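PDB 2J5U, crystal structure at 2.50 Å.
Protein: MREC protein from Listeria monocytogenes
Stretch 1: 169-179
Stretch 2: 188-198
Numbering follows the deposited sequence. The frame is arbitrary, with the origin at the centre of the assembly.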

# COMPACT_ATOMS: atom_id res chain seq x y z
N LYS A 169 -27.13 -7.40 59.33
CA LYS A 169 -27.56 -6.64 60.51
C LYS A 169 -28.80 -5.79 60.25
O LYS A 169 -28.87 -5.06 59.26
CB LYS A 169 -26.42 -5.75 61.00
CG LYS A 169 -26.07 -4.66 60.01
CD LYS A 169 -25.27 -3.56 60.67
CE LYS A 169 -23.92 -4.03 61.13
NZ LYS A 169 -23.22 -2.92 61.85
N PHE A 170 -29.77 -5.87 61.16
CA PHE A 170 -31.00 -5.12 60.99
C PHE A 170 -31.20 -4.01 61.99
O PHE A 170 -30.76 -4.10 63.13
CB PHE A 170 -32.19 -6.08 61.02
CG PHE A 170 -32.06 -7.21 60.06
CD1 PHE A 170 -31.38 -8.37 60.43
CD2 PHE A 170 -32.55 -7.11 58.77
CE1 PHE A 170 -31.20 -9.40 59.52
CE2 PHE A 170 -32.37 -8.13 57.85
CZ PHE A 170 -31.69 -9.28 58.23
N LYS A 171 -31.87 -2.96 61.55
CA LYS A 171 -32.11 -1.79 62.37
C LYS A 171 -33.60 -1.53 62.51
O LYS A 171 -34.37 -1.75 61.58
CB LYS A 171 -31.42 -0.58 61.73
CG LYS A 171 -30.91 0.45 62.71
CD LYS A 171 -29.89 1.39 62.07
CE LYS A 171 -29.25 2.30 63.11
NZ LYS A 171 -28.16 3.13 62.52
N LYS A 172 -34.00 -1.08 63.69
CA LYS A 172 -35.40 -0.78 63.95
C LYS A 172 -35.91 0.28 62.98
O LYS A 172 -35.34 1.37 62.90
CB LYS A 172 -35.57 -0.28 65.39
CG LYS A 172 -36.91 0.38 65.65
CD LYS A 172 -37.02 0.89 67.07
CE LYS A 172 -38.36 1.57 67.28
NZ LYS A 172 -38.46 2.12 68.65
N GLY A 173 -36.97 -0.03 62.24
CA GLY A 173 -37.52 0.93 61.30
C GLY A 173 -37.50 0.48 59.85
O GLY A 173 -38.12 1.10 58.97
N GLN A 174 -36.77 -0.60 59.58
CA GLN A 174 -36.70 -1.12 58.22
C GLN A 174 -38.08 -1.65 57.84
O GLN A 174 -38.78 -2.25 58.66
CB GLN A 174 -35.67 -2.24 58.10
CG GLN A 174 -34.25 -1.83 58.47
CD GLN A 174 -33.23 -2.88 58.10
OE1 GLN A 174 -32.95 -3.10 56.91
NE2 GLN A 174 -32.67 -3.55 59.10
N LYS A 175 -38.46 -1.43 56.59
CA LYS A 175 -39.75 -1.88 56.11
C LYS A 175 -39.71 -3.33 55.66
O LYS A 175 -38.70 -3.81 55.14
CB LYS A 175 -40.22 -0.97 55.00
CG LYS A 175 -40.08 0.47 55.43
CD LYS A 175 -41.03 1.41 54.74
CE LYS A 175 -40.76 2.81 55.24
NZ LYS A 175 -41.72 3.78 54.67
N VAL A 176 -40.81 -4.03 55.90
CA VAL A 176 -40.96 -5.42 55.52
C VAL A 176 -42.09 -5.51 54.52
O VAL A 176 -43.17 -4.95 54.72
CB VAL A 176 -41.26 -6.30 56.76
CG1 VAL A 176 -41.52 -7.73 56.33
CG2 VAL A 176 -40.10 -6.25 57.72
N VAL A 177 -41.85 -6.21 53.41
CA VAL A 177 -42.86 -6.35 52.38
C VAL A 177 -42.97 -7.80 51.92
O VAL A 177 -42.15 -8.63 52.29
CB VAL A 177 -42.53 -5.46 51.15
CG1 VAL A 177 -42.44 -4.02 51.57
CG2 VAL A 177 -41.22 -5.90 50.52
N THR A 178 -43.98 -8.09 51.12
CA THR A 178 -44.17 -9.44 50.62
C THR A 178 -43.15 -9.71 49.53
O THR A 178 -42.87 -8.84 48.70
CB THR A 178 -45.58 -9.63 50.05
OG1 THR A 178 -45.87 -8.57 49.14
CG2 THR A 178 -46.60 -9.61 51.17
N SER A 179 -42.58 -10.90 49.55
CA SER A 179 -41.57 -11.29 48.57
C SER A 179 -42.18 -11.95 47.33
O SER A 179 -41.58 -11.96 46.26
CB SER A 179 -40.59 -12.27 49.20
OG SER A 179 -41.21 -13.50 49.50
N GLY A 188 -44.11 -6.86 47.15
CA GLY A 188 -44.19 -5.43 47.39
C GLY A 188 -45.30 -4.92 48.28
O GLY A 188 -45.39 -3.72 48.52
N ILE A 189 -46.17 -5.79 48.78
CA ILE A 189 -47.22 -5.30 49.65
C ILE A 189 -46.59 -5.01 51.01
O ILE A 189 -45.87 -5.85 51.54
CB ILE A 189 -48.36 -6.32 49.82
CG1 ILE A 189 -49.21 -6.40 48.55
CG2 ILE A 189 -49.29 -5.86 50.94
CD1 ILE A 189 -48.43 -6.50 47.29
N PHE A 190 -46.84 -3.83 51.55
CA PHE A 190 -46.28 -3.45 52.85
C PHE A 190 -46.88 -4.29 53.98
O PHE A 190 -48.10 -4.46 54.07
CB PHE A 190 -46.53 -1.96 53.14
CG PHE A 190 -45.93 -1.49 54.44
CD1 PHE A 190 -44.55 -1.49 54.64
CD2 PHE A 190 -46.74 -1.06 55.49
CE1 PHE A 190 -43.98 -1.08 55.86
CE2 PHE A 190 -46.19 -0.66 56.71
CZ PHE A 190 -44.80 -0.67 56.90
N ILE A 191 -46.02 -4.81 54.84
CA ILE A 191 -46.47 -5.63 55.96
C ILE A 191 -46.32 -4.88 57.27
O ILE A 191 -47.27 -4.77 58.04
CB ILE A 191 -45.66 -6.94 56.08
CG1 ILE A 191 -45.88 -7.83 54.85
CG2 ILE A 191 -46.05 -7.66 57.33
CD1 ILE A 191 -45.07 -9.10 54.87
N GLY A 192 -45.13 -4.35 57.53
CA GLY A 192 -44.90 -3.63 58.76
C GLY A 192 -43.48 -3.13 58.95
O GLY A 192 -42.72 -3.01 57.99
N THR A 193 -43.12 -2.86 60.19
CA THR A 193 -41.80 -2.32 60.51
C THR A 193 -41.02 -3.14 61.52
O THR A 193 -41.59 -3.63 62.49
CB THR A 193 -41.96 -0.91 61.08
OG1 THR A 193 -42.40 -0.04 60.04
CG2 THR A 193 -40.65 -0.41 61.66
N ILE A 194 -39.72 -3.31 61.30
CA ILE A 194 -38.93 -4.06 62.27
C ILE A 194 -38.97 -3.21 63.52
O ILE A 194 -38.82 -1.99 63.48
CB ILE A 194 -37.46 -4.23 61.86
CG1 ILE A 194 -37.35 -5.18 60.67
CG2 ILE A 194 -36.66 -4.79 63.03
CD1 ILE A 194 -35.93 -5.48 60.25
N GLU A 195 -39.19 -3.86 64.65
CA GLU A 195 -39.30 -3.14 65.89
C GLU A 195 -38.24 -3.64 66.85
O GLU A 195 -37.62 -2.87 67.57
CB GLU A 195 -40.68 -3.38 66.48
CG GLU A 195 -40.98 -2.63 67.75
CD GLU A 195 -41.05 -1.15 67.53
OE1 GLU A 195 -41.67 -0.72 66.52
OE2 GLU A 195 -40.49 -0.40 68.36
N LYS A 196 -38.02 -4.95 66.82
CA LYS A 196 -37.07 -5.60 67.70
C LYS A 196 -36.34 -6.68 66.90
O LYS A 196 -36.90 -7.24 65.95
CB LYS A 196 -37.86 -6.24 68.86
CG LYS A 196 -37.13 -6.44 70.17
CD LYS A 196 -38.04 -7.06 71.25
CE LYS A 196 -38.32 -8.55 71.01
NZ LYS A 196 -39.19 -9.20 72.06
N VAL A 197 -35.09 -6.97 67.26
CA VAL A 197 -34.32 -8.00 66.57
C VAL A 197 -33.56 -8.86 67.57
O VAL A 197 -33.10 -8.37 68.59
CB VAL A 197 -33.27 -7.39 65.61
CG1 VAL A 197 -32.47 -8.50 64.96
CG2 VAL A 197 -33.94 -6.54 64.56
N GLU A 198 -33.44 -10.15 67.28
CA GLU A 198 -32.71 -11.04 68.17
C GLU A 198 -32.22 -12.27 67.43
O GLU A 198 -32.69 -12.57 66.33
CB GLU A 198 -33.58 -11.45 69.36
CG GLU A 198 -34.52 -12.61 69.11
CD GLU A 198 -35.48 -12.85 70.27
OE1 GLU A 198 -36.08 -13.95 70.32
OE2 GLU A 198 -35.63 -11.95 71.13

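Strand 175-178 and strand 190-198 pair antiparallel, and the loop before strand 175-178 adds contacts. Their axes approach to 4.6 Å, and their directions differ by 156°. Together the stretches bury 842 Å², both sides summed.

Backbone hydrogen bonds hold the pairing along most of its length. Gly173 N donates to Ile194 O at 3.0 Å, and Ile194 N donates to Gln174 O at 3.0 Å. Val176 N donates to Gly192 O, also at 3.0 Å. The register then shifts by one residue between Val176 and Val177, forming a beta bulge. At the bulge, Val176 O accepts from two successive residues: from Ile191 N at 2.9 Å and, weakly, from Gly192 N at 3.5 Å. Beyond the bulge, Thr178 N donates to Ile189 O at 3.0 Å, and Gly188 N donates to Thr178 O at 2.8 Å. CA-H...O contacts supplement these bonds. Thr193 CA lies 3.5 Å from Gln174 O, and Val177 CA lies 3.2 Å from Ile189 O.

One side chain joins the backbone network. Thr178, with chi1 in the p well, places OG1 2.8 Å from Ile189 N and accepts its hydrogen. Thr178 thus meets the other stretch through both its backbone and its hydroxyl.

A type II turn runs from Lys171 to Gln174. Gly173 sits in it with phi/psi of 119/-12, where a CB would be jammed against the preceding carbonyl O. The lack of a side chain suits this conformation, and Gly173 CA comes within 3.4 Å of Thr193 CG2. Gly188 has a similar backbone conformation, at 96/-2.

There is one salt bridge. The extended side chain of Lys172 brings NZ to 3.2 Å from Glu195 OE2. The CA-to-CB bond of Glu195 points away from stretch 1, but the end of its side chain comes nearer and meets the lysine.

Apolar contacts lie on both faces of the sheet. On the face of Val176, its CG1 is 4.1 Å from Ile191 CD1 and its CG2 is 4.2 Å from Ile194 CG1. Ile194 has the largest area covered by the opposing stretch. It also reaches Phe170, where CB is 3.9 Å from Ile194 CD1. Phe170 CB is 4.0 Å from Val197 CG2 as well, while the end of the phenylalanine side chain leads away.

The other face carries Lys175, Val177, Phe190 and Thr193. Lys175 CB approaches the edge of the Phe190 ring, 3.9 Å from CE1. Val177 CG1 also lies at the ring edge, 4.5 Å from Phe190 CD1.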